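Local coordinates for CaaX farnesyltransferase alpha subunit Ram2 (Aspergillus fumigatus, PDB 4L9P), which pairs with the beta subunit Ram1 to form protein farnesyltransferase, the enzyme that transfers a farnesyl group to the cysteine of CAAX-ending proteins, at the interface of chains A and B. Sequence-based numbering; all coordinates share one arbitrary frame. Chains: chain A, CaaX farnesyltransferase alpha subunit Ram2; chain B, CaaX farnesyltransferase beta subunit Ram1.

The interface of chains A and B. Residues chain A 197, 200-201, 204, 220, 264; chain B 297-299, 307-309.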
# COMPACT_ATOMS: atom_id res chain seq x y z
N ASN A 197 10.95 -9.66 9.30
CA ASN A 197 11.52 -8.69 8.39
C ASN A 197 11.42 -7.29 8.91
O ASN A 197 12.26 -6.45 8.53
CB ASN A 197 10.79 -8.76 7.02
CG ASN A 197 11.58 -8.06 5.96
OD1 ASN A 197 12.68 -8.54 5.56
ND2 ASN A 197 11.05 -6.92 5.44
N TRP A 200 14.60 -6.70 10.78
CA TRP A 200 15.71 -6.51 9.85
C TRP A 200 15.68 -5.12 9.24
O TRP A 200 16.73 -4.49 9.10
CB TRP A 200 15.67 -7.56 8.72
CG TRP A 200 16.13 -8.91 9.19
CD1 TRP A 200 15.32 -9.98 9.53
CD2 TRP A 200 17.49 -9.34 9.36
NE1 TRP A 200 16.12 -11.06 9.88
CE2 TRP A 200 17.45 -10.69 9.81
CE3 TRP A 200 18.74 -8.71 9.20
CZ2 TRP A 200 18.62 -11.43 10.10
CZ3 TRP A 200 19.91 -9.46 9.48
CH2 TRP A 200 19.83 -10.80 9.88
N ASN A 201 14.48 -4.62 8.88
CA ASN A 201 14.39 -3.30 8.29
C ASN A 201 14.85 -2.21 9.26
O ASN A 201 15.53 -1.26 8.87
CB ASN A 201 12.94 -3.08 7.77
CG ASN A 201 12.78 -1.71 7.16
OD1 ASN A 201 13.24 -1.47 6.04
ND2 ASN A 201 12.25 -0.74 7.94
N TYR A 204 18.59 -2.18 9.50
CA TYR A 204 19.24 -1.44 8.42
C TYR A 204 19.23 0.09 8.74
O TYR A 204 20.24 0.79 8.56
CB TYR A 204 18.54 -1.70 7.07
CG TYR A 204 19.27 -0.96 5.96
CD1 TYR A 204 18.97 0.38 5.63
CD2 TYR A 204 20.26 -1.62 5.20
CE1 TYR A 204 19.66 1.06 4.62
CE2 TYR A 204 20.94 -0.96 4.17
CZ TYR A 204 20.66 0.40 3.92
OH TYR A 204 21.35 1.07 2.92
N LEU A 220 17.35 5.40 2.27
CA LEU A 220 18.68 5.07 1.71
C LEU A 220 19.48 6.33 1.51
O LEU A 220 18.93 7.40 1.23
CB LEU A 220 18.50 4.42 0.32
CG LEU A 220 17.83 3.05 0.31
CD1 LEU A 220 17.44 2.62 -1.12
CD2 LEU A 220 18.77 2.04 0.95
N TYR A 264 18.96 -8.24 3.50
CA TYR A 264 19.72 -7.28 4.32
C TYR A 264 21.18 -7.27 3.84
O TYR A 264 21.77 -6.19 3.62
CB TYR A 264 19.62 -7.71 5.78
CG TYR A 264 20.35 -6.81 6.72
CD1 TYR A 264 19.77 -5.59 7.10
CD2 TYR A 264 21.61 -7.15 7.22
CE1 TYR A 264 20.45 -4.74 7.96
CE2 TYR A 264 22.32 -6.29 8.09
CZ TYR A 264 21.73 -5.09 8.45
OH TYR A 264 22.38 -4.20 9.29
N THR B 297 13.36 1.30 -0.22
CA THR B 297 14.16 0.73 0.82
C THR B 297 15.26 -0.14 0.23
O THR B 297 15.28 -0.44 -0.98
CB THR B 297 13.36 -0.14 1.80
OG1 THR B 297 13.15 -1.46 1.28
CG2 THR B 297 11.99 0.48 2.10
N TYR B 298 16.15 -0.57 1.11
CA TYR B 298 17.25 -1.47 0.69
C TYR B 298 16.70 -2.77 0.05
O TYR B 298 17.48 -3.47 -0.64
CB TYR B 298 18.21 -1.81 1.86
CG TYR B 298 17.50 -2.70 2.90
CD1 TYR B 298 16.68 -2.13 3.92
CD2 TYR B 298 17.64 -4.12 2.83
CE1 TYR B 298 16.01 -2.95 4.78
CE2 TYR B 298 16.99 -4.95 3.74
CZ TYR B 298 16.15 -4.35 4.69
OH TYR B 298 15.47 -5.14 5.61
N GLU B 299 15.44 -3.15 0.37
CA GLU B 299 14.92 -4.37 -0.23
C GLU B 299 14.49 -4.17 -1.68
O GLU B 299 14.33 -5.18 -2.40
CB GLU B 299 13.64 -4.81 0.49
CG GLU B 299 13.86 -5.28 1.92
CD GLU B 299 12.56 -5.96 2.38
OE1 GLU B 299 12.30 -7.11 1.95
OE2 GLU B 299 11.79 -5.35 3.17
N GLY B 307 12.35 5.19 5.48
CA GLY B 307 12.91 4.28 6.48
C GLY B 307 11.97 3.20 6.97
O GLY B 307 12.45 2.29 7.66
N SER B 308 10.67 3.31 6.69
CA SER B 308 9.78 2.22 7.10
C SER B 308 9.96 0.99 6.20
O SER B 308 10.80 0.99 5.28
CB SER B 308 8.34 2.74 7.12
OG SER B 308 8.16 3.57 8.29
N GLU B 309 9.18 -0.06 6.45
CA GLU B 309 9.42 -1.32 5.75
C GLU B 309 8.73 -1.33 4.37
O GLU B 309 7.59 -0.84 4.18
CB GLU B 309 8.85 -2.42 6.63
CG GLU B 309 9.01 -3.84 6.04
CD GLU B 309 8.40 -4.89 6.99
OE1 GLU B 309 7.68 -4.53 7.97
OE2 GLU B 309 8.62 -6.08 6.73
O HOH W 1 12.16 -2.74 3.65
O HOH W 2 15.27 -7.74 4.90
O HOH W 3 13.67 1.12 4.93
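Helix 197-208 of the alpha subunit, a member of the protein prenyltransferase alpha-subunit family, presents A:Asn197, A:Asn201 and A:Tyr204, spaced along one side, to two stretches, 297-299 and 307-309, of the beta-subunit segment joining helices 288-293 and 312-323 in the farnesyltransferase heterodimer. At its first turn the amide of A:Asn197 spends both N-H groups on carboxylates: ND2 donates to OE2 of B:Glu309 at 2.9 Å, nearly straight (170° at H), and to OE2 of B:Glu299, also at 2.9 Å. Both acceptors lie close to the amide plane, but the carboxylates are used differently, B:Glu309 on its anti side and B:Glu299 from above its plane. A neutral donor between two acidic groups should ease their repulsion, and the partial positive charge at the helix start may also favour them. One turn on, CG of A:Asn201 anti to the backbone N (chi1 179°) carries the amide toward the beta subunit, where ND2 donates to B:Gly307 O at 3.0 Å. Its OD1 meets water 1, shared with B:Thr297 OG1 and B:Glu299 OE2, and water 3, which reaches B:Ser308 O; an amide suits this place because it can donate and accept at once.

B:Tyr298, with 120 Å² hidden by the alpha subunit, is the wedge between these polar contacts and an apolar patch. Its CB sits over the flat apolar face of the A:Tyr204 ring, 3.8 Å from the centroid, and its CD1 lies 3.5 Å from A:Tyr204 CG. On the opposite side of the ring CE2 comes to 3.6 Å from CA of A:Tyr264, and the branched end of A:Leu220 packs through CD2 on the backbone at B:Tyr298 CA. A tyrosine combines this broad apolar surface with a polar tip: OH reaches A:Asn197 OD1 through water 2, at 2.7 Å from that water.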